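Local coordinates for protein ferredoxin-NADP reductase (Neisseria gonorrhoeae, PDB 5UFA) that probably transfers electrons between NADP(H) and ferredoxin or a similar carrier by way of a bound FAD, at residues A[115-120]-A[228-233]; A[156-161]-A[191-196]. All blocks are in the same frame, centred on the assembly; numbering follows the deposited sequence.

Interaction 1. Residues A[115-120]-A[228-233]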
ATOM      1  N   GLU A 115      -5.163  10.705  -8.408  1.00 37.17           N
ATOM      2  CA  GLU A 115      -5.751  11.928  -8.925  1.00 34.79           C
ATOM      3  C   GLU A 115      -5.245  12.258 -10.322  1.00 39.96           C
ATOM      4  O   GLU A 115      -5.837  13.114 -10.991  1.00 38.36           O
ATOM      5  CB  GLU A 115      -5.452  13.087  -7.985  1.00 35.48           C
ATOM      6  CG  GLU A 115      -6.356  13.134  -6.802  1.00 48.30           C
ATOM      7  CD  GLU A 115      -5.772  13.950  -5.680  1.00 48.28           C
ATOM      8  OE1 GLU A 115      -5.582  15.177  -5.874  1.00 56.92           O
ATOM      9  OE2 GLU A 115      -5.509  13.367  -4.615  1.00 43.17           O
ATOM     10  N   ARG A 116      -4.154  11.620 -10.766  1.00 35.88           N
ATOM     11  CA  ARG A 116      -3.703  11.799 -12.144  1.00 37.95           C
ATOM     12  C   ARG A 116      -4.686  11.195 -13.140  1.00 38.13           C
ATOM     13  O   ARG A 116      -4.683  11.595 -14.307  1.00 56.90           O
ATOM     14  CB  ARG A 116      -2.313  11.190 -12.348  1.00 37.30           C
ATOM     15  CG  ARG A 116      -1.192  11.760 -11.467  1.00 37.80           C
ATOM     16  CD  ARG A 116      -0.191  10.637 -11.098  1.00 50.34           C
ATOM     17  NE  ARG A 116       1.025  10.548 -11.917  1.00 58.43           N
ATOM     18  CZ  ARG A 116       1.509   9.421 -12.459  1.00 55.73           C
ATOM     19  NH1 ARG A 116       0.885   8.255 -12.291  1.00 45.31           N
ATOM     20  NH2 ARG A 116       2.631   9.461 -13.179  1.00 58.62           N
ATOM     21  N   PHE A 117      -5.528  10.258 -12.702  1.00 36.55           N
ATOM     22  CA  PHE A 117      -6.574   9.723 -13.567  1.00 37.04           C
ATOM     23  C   PHE A 117      -7.567  10.834 -13.887  1.00 39.88           C
ATOM     24  O   PHE A 117      -8.087  11.471 -12.965  1.00 39.66           O
ATOM     25  CB  PHE A 117      -7.318   8.564 -12.897  1.00 38.34           C
ATOM     26  CG  PHE A 117      -6.588   7.236 -12.923  1.00 37.26           C
ATOM     27  CD1 PHE A 117      -6.073   6.718 -14.100  1.00 34.84           C
ATOM     28  CD2 PHE A 117      -6.453   6.496 -11.757  1.00 31.61           C
ATOM     29  CE1 PHE A 117      -5.422   5.501 -14.112  1.00 33.56           C
ATOM     30  CE2 PHE A 117      -5.828   5.268 -11.767  1.00 30.60           C
ATOM     31  CZ  PHE A 117      -5.284   4.784 -12.934  1.00 31.57           C
ATOM     32  N   PRO A 118      -7.838  11.110 -15.160  1.00 40.98           N
ATOM     33  CA  PRO A 118      -8.830  12.154 -15.477  1.00 56.54           C
ATOM     34  C   PRO A 118     -10.211  11.854 -14.920  1.00 57.15           C
ATOM     35  O   PRO A 118     -10.826  12.704 -14.259  1.00 55.17           O
ATOM     36  CB  PRO A 118      -8.833  12.153 -17.011  1.00 45.23           C
ATOM     37  CG  PRO A 118      -7.462  11.675 -17.380  1.00 44.97           C
ATOM     38  CD  PRO A 118      -7.109  10.649 -16.352  1.00 42.01           C
ATOM     39  N   ASP A 119     -10.699  10.640 -15.159  1.00 53.05           N
ATOM     40  CA  ASP A 119     -12.045  10.218 -14.802  1.00 50.14           C
ATOM     41  C   ASP A 119     -12.017   8.758 -14.343  1.00 50.54           C
ATOM     42  O   ASP A 119     -10.962   8.182 -14.052  1.00 48.86           O
ATOM     43  CB  ASP A 119     -12.961  10.413 -16.012  1.00 52.12           C
ATOM     44  CG  ASP A 119     -12.354   9.841 -17.293  1.00 54.53           C
ATOM     45  OD1 ASP A 119     -11.407   9.028 -17.183  1.00 48.21           O
ATOM     46  OD2 ASP A 119     -12.815  10.206 -18.407  1.00 61.41           O
ATOM     47  N   GLY A 120     -13.199   8.152 -14.298  1.00 44.26           N
ATOM     48  CA  GLY A 120     -13.331   6.785 -13.864  1.00 35.98           C
ATOM     49  C   GLY A 120     -14.415   6.670 -12.814  1.00 35.57           C
ATOM     50  O   GLY A 120     -14.507   7.495 -11.900  1.00 35.84           O
ATOM     51  N   ARG A 228     -10.587   2.043 -12.872  1.00 40.22           N
ATOM     52  CA  ARG A 228      -9.217   2.530 -12.777  1.00 32.09           C
ATOM     53  C   ARG A 228      -8.480   1.704 -11.733  1.00 31.96           C
ATOM     54  O   ARG A 228      -8.946   1.589 -10.593  1.00 30.27           O
ATOM     55  CB  ARG A 228      -9.204   4.010 -12.409  1.00 30.31           C
ATOM     56  CG  ARG A 228      -9.934   4.869 -13.425  1.00 33.88           C
ATOM     57  CD  ARG A 228      -9.278   4.860 -14.815  1.00 34.64           C
ATOM     58  NE  ARG A 228     -10.054   5.662 -15.769  1.00 35.03           N
ATOM     59  CZ  ARG A 228     -11.035   5.182 -16.529  1.00 36.25           C
ATOM     60  NH1 ARG A 228     -11.355   3.896 -16.483  1.00 34.27           N
ATOM     61  NH2 ARG A 228     -11.698   5.992 -17.345  1.00 39.20           N
ATOM     62  N   PHE A 229      -7.328   1.151 -12.125  1.00 34.05           N
ATOM     63  CA  PHE A 229      -6.566   0.196 -11.328  1.00 32.71           C
ATOM     64  C   PHE A 229      -5.270   0.779 -10.781  1.00 31.65           C
ATOM     65  O   PHE A 229      -4.498   1.398 -11.517  1.00 35.73           O
ATOM     66  CB  PHE A 229      -6.203  -1.042 -12.150  1.00 29.12           C
ATOM     67  CG  PHE A 229      -7.323  -1.986 -12.332  1.00 28.67           C
ATOM     68  CD1 PHE A 229      -7.633  -2.896 -11.329  1.00 25.31           C
ATOM     69  CD2 PHE A 229      -8.061  -1.997 -13.502  1.00 24.81           C
ATOM     70  CE1 PHE A 229      -8.690  -3.793 -11.482  1.00 28.52           C
ATOM     71  CE2 PHE A 229      -9.109  -2.900 -13.671  1.00 27.97           C
ATOM     72  CZ  PHE A 229      -9.419  -3.803 -12.662  1.00 24.16           C
ATOM     73  N   MET A 230      -5.004   0.498  -9.504  1.00 28.20           N
ATOM     74  CA  MET A 230      -3.713   0.721  -8.866  1.00 33.73           C
ATOM     75  C   MET A 230      -3.162  -0.639  -8.464  1.00 30.35           C
ATOM     76  O   MET A 230      -3.905  -1.474  -7.934  1.00 23.74           O
ATOM     77  CB  MET A 230      -3.823   1.561  -7.590  1.00 33.81           C
ATOM     78  CG  MET A 230      -4.801   2.715  -7.599  1.00 37.25           C
ATOM     79  SD  MET A 230      -4.186   4.127  -8.489  1.00 41.19           S
ATOM     80  CE  MET A 230      -2.842   4.665  -7.443  1.00 34.88           C
ATOM     81  N   ILE A 231      -1.864  -0.857  -8.672  1.00 31.78           N
ATOM     82  CA  ILE A 231      -1.224  -2.123  -8.318  1.00 26.44           C
ATOM     83  C   ILE A 231       0.025  -1.849  -7.501  1.00 32.51           C
ATOM     84  O   ILE A 231       0.930  -1.147  -7.964  1.00 36.98           O
ATOM     85  CB  ILE A 231      -0.846  -2.964  -9.547  1.00 25.31           C
ATOM     86  CG1 ILE A 231      -1.945  -2.914 -10.626  1.00 25.54           C
ATOM     87  CG2 ILE A 231      -0.575  -4.405  -9.098  1.00 28.08           C
ATOM     88  CD1 ILE A 231      -1.571  -3.637 -11.916  1.00 21.84           C
ATOM     89  N   CYS A 232       0.110  -2.455  -6.318  1.00 26.84           N
ATOM     90  CA  CYS A 232       1.330  -2.333  -5.527  1.00 21.26           C
ATOM     91  C   CYS A 232       1.585  -3.611  -4.745  1.00 25.90           C
ATOM     92  O   CYS A 232       0.769  -4.039  -3.925  1.00 25.52           O
ATOM     93  CB  CYS A 232       1.254  -1.144  -4.585  1.00 22.02           C
ATOM     94  SG  CYS A 232       2.746  -0.982  -3.559  1.00 22.70           S
ATOM     95  N   GLY A 233       2.749  -4.192  -4.948  1.00 22.14           N
ATOM     96  CA  GLY A 233       3.077  -5.355  -4.152  1.00 24.74           C
ATOM     97  C   GLY A 233       4.266  -6.078  -4.720  1.00 27.52           C
ATOM     98  O   GLY A 233       5.159  -5.464  -5.317  1.00 22.53           O
TER
HETATM   99  O   HOH W   1      -8.427   7.623 -16.525  1.00 29.82           O

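Interaction 2. Residues A[156-161]-A[191-196]. With NAP (NADP nicotinamide-adenine-dinucleotide phosphate), chain E.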
ATOM      1  N   SER A 156      -3.992  -9.161  -0.871  1.00 26.08           N
ATOM      2  CA  SER A 156      -3.636 -10.579  -0.938  1.00 28.90           C
ATOM      3  C   SER A 156      -2.502 -10.872   0.036  1.00 29.18           C
ATOM      4  O   SER A 156      -1.431 -10.253  -0.044  1.00 25.44           O
ATOM      5  CB  SER A 156      -3.225 -10.991  -2.351  1.00 25.90           C
ATOM      6  OG  SER A 156      -2.911 -12.379  -2.388  1.00 24.41           O
ATOM      7  N   VAL A 157      -2.742 -11.817   0.947  1.00 28.67           N
ATOM      8  CA  VAL A 157      -1.729 -12.349   1.852  1.00 22.22           C
ATOM      9  C   VAL A 157      -1.896 -13.863   1.896  1.00 28.60           C
ATOM     10  O   VAL A 157      -2.906 -14.412   1.452  1.00 33.33           O
ATOM     11  CB  VAL A 157      -1.846 -11.760   3.274  1.00 20.54           C
ATOM     12  CG1 VAL A 157      -1.653 -10.259   3.259  1.00 18.97           C
ATOM     13  CG2 VAL A 157      -3.192 -12.129   3.854  1.00 20.00           C
ATOM     14  N   SER A 158      -0.908 -14.547   2.473  1.00 22.68           N
ATOM     15  CA  SER A 158      -0.986 -16.004   2.488  1.00 23.22           C
ATOM     16  C   SER A 158      -1.956 -16.520   3.545  1.00 25.22           C
ATOM     17  O   SER A 158      -2.679 -17.493   3.295  1.00 28.59           O
ATOM     18  CB  SER A 158       0.401 -16.608   2.698  1.00 21.93           C
ATOM     19  OG  SER A 158       1.175 -16.427   1.523  1.00 21.80           O
ATOM     20  N   PHE A 159      -1.976 -15.916   4.729  1.00 25.03           N
ATOM     21  CA  PHE A 159      -2.794 -16.428   5.820  1.00 26.96           C
ATOM     22  C   PHE A 159      -3.539 -15.291   6.496  1.00 32.87           C
ATOM     23  O   PHE A 159      -3.027 -14.165   6.559  1.00 39.48           O
ATOM     24  CB  PHE A 159      -1.939 -17.172   6.859  1.00 24.06           C
ATOM     25  CG  PHE A 159      -1.288 -18.419   6.322  1.00 28.67           C
ATOM     26  CD1 PHE A 159      -0.031 -18.367   5.743  1.00 24.21           C
ATOM     27  CD2 PHE A 159      -1.944 -19.646   6.383  1.00 32.10           C
ATOM     28  CE1 PHE A 159       0.568 -19.519   5.249  1.00 25.16           C
ATOM     29  CE2 PHE A 159      -1.341 -20.809   5.890  1.00 35.53           C
ATOM     30  CZ  PHE A 159      -0.085 -20.742   5.321  1.00 28.35           C
ATOM     31  N   PRO A 160      -4.747 -15.558   7.017  1.00 35.71           N
ATOM     32  CA  PRO A 160      -5.587 -14.465   7.563  1.00 28.31           C
ATOM     33  C   PRO A 160      -4.963 -13.702   8.729  1.00 36.66           C
ATOM     34  O   PRO A 160      -5.351 -12.551   8.974  1.00 40.92           O
ATOM     35  CB  PRO A 160      -6.868 -15.193   7.993  1.00 26.69           C
ATOM     36  CG  PRO A 160      -6.494 -16.636   8.116  1.00 26.27           C
ATOM     37  CD  PRO A 160      -5.415 -16.869   7.102  1.00 35.62           C
ATOM     38  N   GLU A 161      -4.051 -14.319   9.491  1.00 36.41           N
ATOM     39  CA  GLU A 161      -3.346 -13.601  10.555  1.00 29.54           C
ATOM     40  C   GLU A 161      -2.505 -12.457  10.029  1.00 29.94           C
ATOM     41  O   GLU A 161      -2.075 -11.614  10.815  1.00 33.25           O
ATOM     42  CB  GLU A 161      -2.448 -14.534  11.353  1.00 27.71           C
ATOM     43  CG  GLU A 161      -3.203 -15.554  12.157  1.00 35.98           C
ATOM     44  CD  GLU A 161      -3.535 -16.780  11.348  1.00 46.05           C
ATOM     45  OE1 GLU A 161      -4.033 -17.757  11.948  1.00 48.86           O
ATOM     46  OE2 GLU A 161      -3.347 -16.744  10.105  1.00 46.79           O
ATOM     47  N   THR A 191      -6.758 -14.523   0.876  1.00 27.15           N
ATOM     48  CA  THR A 191      -5.772 -15.362   1.554  1.00 31.99           C
ATOM     49  C   THR A 191      -5.460 -16.547   0.649  1.00 26.49           C
ATOM     50  O   THR A 191      -6.353 -17.333   0.319  1.00 27.19           O
ATOM     51  CB  THR A 191      -6.247 -15.819   2.940  1.00 27.71           C
ATOM     52  OG1 THR A 191      -7.526 -16.451   2.852  1.00 28.51           O
ATOM     53  CG2 THR A 191      -6.323 -14.640   3.895  1.00 27.77           C
ATOM     54  N   THR A 192      -4.198 -16.666   0.243  1.00 27.39           N
ATOM     55  CA  THR A 192      -3.820 -17.585  -0.826  1.00 30.87           C
ATOM     56  C   THR A 192      -3.489 -18.993  -0.355  1.00 34.36           C
ATOM     57  O   THR A 192      -3.504 -19.917  -1.181  1.00 34.48           O
ATOM     58  CB  THR A 192      -2.622 -17.030  -1.588  1.00 31.54           C
ATOM     59  OG1 THR A 192      -1.599 -16.661  -0.650  1.00 28.41           O
ATOM     60  CG2 THR A 192      -3.059 -15.787  -2.353  1.00 31.42           C
ATOM     61  N   ARG A 193      -3.166 -19.179   0.935  1.00 34.77           N
ATOM     62  CA  ARG A 193      -2.777 -20.479   1.470  1.00 31.47           C
ATOM     63  C   ARG A 193      -3.650 -20.984   2.604  1.00 35.40           C
ATOM     64  O   ARG A 193      -3.312 -22.012   3.203  1.00 34.82           O
ATOM     65  CB  ARG A 193      -1.326 -20.435   1.936  1.00 31.96           C
ATOM     66  CG  ARG A 193      -0.435 -20.070   0.821  1.00 35.62           C
ATOM     67  CD  ARG A 193       1.016 -20.171   1.152  1.00 31.89           C
ATOM     68  NE  ARG A 193       1.742 -20.160  -0.097  1.00 42.66           N
ATOM     69  CZ  ARG A 193       3.029 -19.909  -0.214  1.00 53.44           C
ATOM     70  NH1 ARG A 193       3.723 -19.503   0.833  1.00 62.45           N
ATOM     71  NH2 ARG A 193       3.590 -19.953  -1.405  1.00 59.94           N
ATOM     72  N   ALA A 194      -4.732 -20.289   2.939  1.00 32.15           N
ATOM     73  CA  ALA A 194      -5.709 -20.802   3.892  1.00 33.70           C
ATOM     74  C   ALA A 194      -7.028 -20.079   3.658  1.00 40.95           C
ATOM     75  O   ALA A 194      -7.064 -18.971   3.111  1.00 44.65           O
ATOM     76  CB  ALA A 194      -5.247 -20.635   5.342  1.00 34.82           C
ATOM     77  N   ALA A 195      -8.107 -20.707   4.113  1.00 38.91           N
ATOM     78  CA  ALA A 195      -9.432 -20.128   3.983  1.00 41.00           C
ATOM     79  C   ALA A 195      -9.553 -18.867   4.829  1.00 43.50           C
ATOM     80  O   ALA A 195      -8.901 -18.717   5.864  1.00 46.06           O
ATOM     81  CB  ALA A 195     -10.492 -21.140   4.411  1.00 36.07           C
ATOM     82  N   ASN A 196     -10.371 -17.934   4.347  1.00 36.82           N
ATOM     83  CA  ASN A 196     -10.800 -16.788   5.119  1.00 42.73           C
ATOM     84  C   ASN A 196     -12.288 -16.652   4.835  1.00 49.12           C
ATOM     85  O   ASN A 196     -12.732 -16.859   3.692  1.00 51.08           O
ATOM     86  CB  ASN A 196     -10.024 -15.482   4.792  1.00 45.18           C
ATOM     87  CG  ASN A 196     -10.570 -14.721   3.562  1.00 48.86           C
ATOM     88  OD1 ASN A 196     -11.537 -13.966   3.659  1.00 54.81           O
ATOM     89  ND2 ASN A 196      -9.905 -14.884   2.414  1.00 40.69           N
TER
HETATM   90  PA  NAP E 302       4.699 -12.308  -0.610  1.00 30.47           P
HETATM   91  O1A NAP E 302       4.822 -11.376  -1.743  1.00 22.17           O
HETATM   92  O2A NAP E 302       5.613 -13.542  -0.802  1.00 31.90           O
HETATM   93  O5B NAP E 302       3.162 -12.814  -0.434  1.00 24.55           O
HETATM   94  C5B NAP E 302       2.079 -11.883  -0.268  1.00 17.46           C
HETATM   95  C4B NAP E 302       1.004 -12.279  -1.247  1.00 19.89           C
HETATM   96  O4B NAP E 302       1.470 -12.116  -2.611  1.00 30.38           O
HETATM   97  C3B NAP E 302       0.523 -13.728  -1.148  1.00 19.49           C
HETATM   98  O3B NAP E 302      -0.891 -13.731  -1.307  1.00 19.13           O
HETATM   99  C2B NAP E 302       1.168 -14.375  -2.375  1.00 29.11           C
HETATM  100  O2B NAP E 302       0.537 -15.572  -2.874  1.00 31.34           O
HETATM  101  C1B NAP E 302       1.036 -13.231  -3.363  1.00 26.45           C
HETATM  102  N9A NAP E 302       1.862 -13.394  -4.551  1.00 25.99           N
HETATM  103  C8A NAP E 302       3.178 -13.768  -4.600  1.00 29.44           C
HETATM  104  N7A NAP E 302       3.665 -13.865  -5.814  1.00 24.66           N
HETATM  105  C5A NAP E 302       2.587 -13.542  -6.624  1.00 28.21           C
HETATM  106  C6A NAP E 302       2.430 -13.515  -8.023  1.00 30.96           C
HETATM  107  N6A NAP E 302       3.399 -13.819  -8.887  1.00 26.88           N
HETATM  108  N1A NAP E 302       1.209 -13.202  -8.511  1.00 35.69           N
HETATM  109  C2A NAP E 302       0.219 -12.942  -7.651  1.00 32.90           C
HETATM  110  N3A NAP E 302       0.250 -12.938  -6.314  1.00 31.13           N
HETATM  111  C4A NAP E 302       1.470 -13.248  -5.860  1.00 28.09           C
HETATM  112  O3  NAP E 302       5.114 -11.528   0.710  1.00 28.52           O
HETATM  113  PN  NAP E 302       5.119 -11.977   2.240  1.00 30.79           P
HETATM  114  O1N NAP E 302       4.850 -10.813   3.114  1.00 36.54           O
HETATM  115  O2N NAP E 302       4.256 -13.171   2.368  1.00 28.49           O
HETATM  116  O5D NAP E 302       6.661 -12.338   2.396  1.00 33.75           O
HETATM  117  C5D NAP E 302       7.281 -12.498   3.690  1.00 38.60           C
HETATM  118  C4D NAP E 302       8.611 -13.199   3.530  1.00 40.89           C
HETATM  119  O4D NAP E 302       8.404 -14.586   3.169  1.00 43.62           O
HETATM  120  C3D NAP E 302       9.535 -12.630   2.452  1.00 42.51           C
HETATM  121  O3D NAP E 302      10.887 -12.843   2.823  1.00 49.92           O
HETATM  122  C2D NAP E 302       9.212 -13.509   1.248  1.00 45.18           C
HETATM  123  O2D NAP E 302      10.231 -13.491   0.253  1.00 46.05           O
HETATM  124  C1D NAP E 302       9.042 -14.857   1.945  1.00 45.43           C
HETATM  125  N1N NAP E 302       8.170 -15.830   1.155  1.00 53.66           N
HETATM  126  C2N NAP E 302       6.861 -15.779   1.452  1.00 56.27           C
HETATM  127  C3N NAP E 302       5.965 -16.579   0.771  1.00 57.35           C
HETATM  128  C7N NAP E 302       4.496 -16.450   1.026  1.00 59.05           C
HETATM  129  O7N NAP E 302       3.721 -17.203   0.455  1.00 64.13           O
HETATM  130  N7N NAP E 302       4.093 -15.525   1.885  1.00 60.01           N
HETATM  131  C4N NAP E 302       6.451 -17.443  -0.202  1.00 56.04           C
HETATM  132  C5N NAP E 302       7.805 -17.475  -0.485  1.00 56.11           C
HETATM  133  C6N NAP E 302       8.659 -16.655   0.208  1.00 55.80           C
HETATM  134  P2B NAP E 302       1.089 -17.027  -2.400  1.00 31.64           P
HETATM  135  O1X NAP E 302       0.845 -17.152  -0.928  1.00 29.94           O
HETATM  136  O2X NAP E 302       0.327 -18.020  -3.288  1.00 20.86           O
HETATM  137  O3X NAP E 302       2.589 -17.110  -2.713  1.00 27.30           O

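Interaction 1. Residues A[115-120]-A[228-233]
Arg228 and Asp119 make the polar half of this contact, and Arg228 and Phe117 the apolar half. At the tip of the arginine, NH2 gives a nearly straight hydrogen bond to Asp119 OD1 (3.1 Å, 165° at the hydrogen) as part of a salt bridge. OD1 lies close to the guanidinium plane, yet the bond reaches it from above its own carboxylate, 54° out of plane, because the two flat groups are turned steeply against each other. The same NH2 also bonds the carbonyl of Glu225, and NH1 makes a weak bond to that of Pro224, just before the strand. NE is taken care of by a water that accepts from it at 2.7 Å; the water passes a weak bond on to Asp119 OD1 at 3.4 Å. The carboxylate oxygen is therefore held directly, and weakly through the water, and three nitrogens of the buried arginine each have an acceptor. Gly120 CA lies over one guanidinium face, 3.9 Å from Arg228 CZ, on a backbone with positive phi (130°), which suits glycine.

Further back, the bend at chi2 of Arg228 leaves its aliphatic part against Phe117: CB sits over the ring face, 3.9 Å from the centroid, a CH-pi contact, while CD runs by CD1. Phe229 O comes to the ring edge in plane, 3.8 Å from Phe117 CZ. Met230 SD approaches obliquely, 3.8 Å from Phe117 CE2, a Met-aromatic contact, and Met262 of strand 261-265 also touches Phe117. Main-chain bonds from Arg228 to Asp122 and Val124 pair strand 227-233 with strand 122-128, while the Asp119 and Phe117 contacts tie the preceding loop to the start of 227-233, in the parallel, Rossmann-like sheet of the NADP-binding domain of ferredoxin-NADP reductases.

Interaction 2. Residues A[156-161]-A[191-196]
Phe159 lays one face of its ring over Arg193 CB, which stands 4.0 Å from the ring centroid in a CH-pi contact, while Ala194 CB comes obliquely to Phe159 CD2 at 3.6 Å. The two backbones are joined as parallel strands where Val157 pairs with Thr191: Thr192 N bonds Val157 O, and one residue on Arg193 N meets a lone pair of Ser158 O. Thr191 CG2 packs against Pro160 at N and CA. The Thr191 hydroxyl, OG1, is buried; it donates to Ala194 O (2.6 Å) and accepts from Asn196 ND2, which probably helps hold the shape of 191-196.

The other side of the pair faces the NADP. Thr192 OG1, held between backbone N and carbonyl carbon (chi1 50°), donates to O1X of the 2'-phosphate at 2.5 Å and receives a bond from ribose O3B at 3.1 Å. Ser156 OG reaches O3B at 2.7 Å, and Ser158 OG stands 2.6 Å from O1X. The extended chain of Arg193 carries its guanidinium alongside the phosphate, with O1X above one face; how it meets the nicotinamide amide is doubtful in the model. Arg204 also bonds the NADP. Hydroxyls at hydrogen-bonding distance and a nearby positive charge around the 2'-phosphate are consistent with a site that distinguishes NADP from NAD, which lacks that group.

Overall arrangement
From the N terminus the chain first builds the antiparallel FAD-domain sheet, then runs on from strand 101-105 through a loop to 115-120, the first side of interaction 1, just ahead of strand 122-128. Strand 150-157 then brings in 156-161, and about 30 residues later strand 184-191 delivers 191-196, closing the short loop of interaction 2. The chain returns to strand 227-233 to close the much longer loop of interaction 1, so the second loop lies wholly within the first. Both contacts reach the same parallel sheet, their centres 25 Å apart: one where strand 227-233 begins, the other at the ends of strands 150-157 and 184-191, beside the NADP.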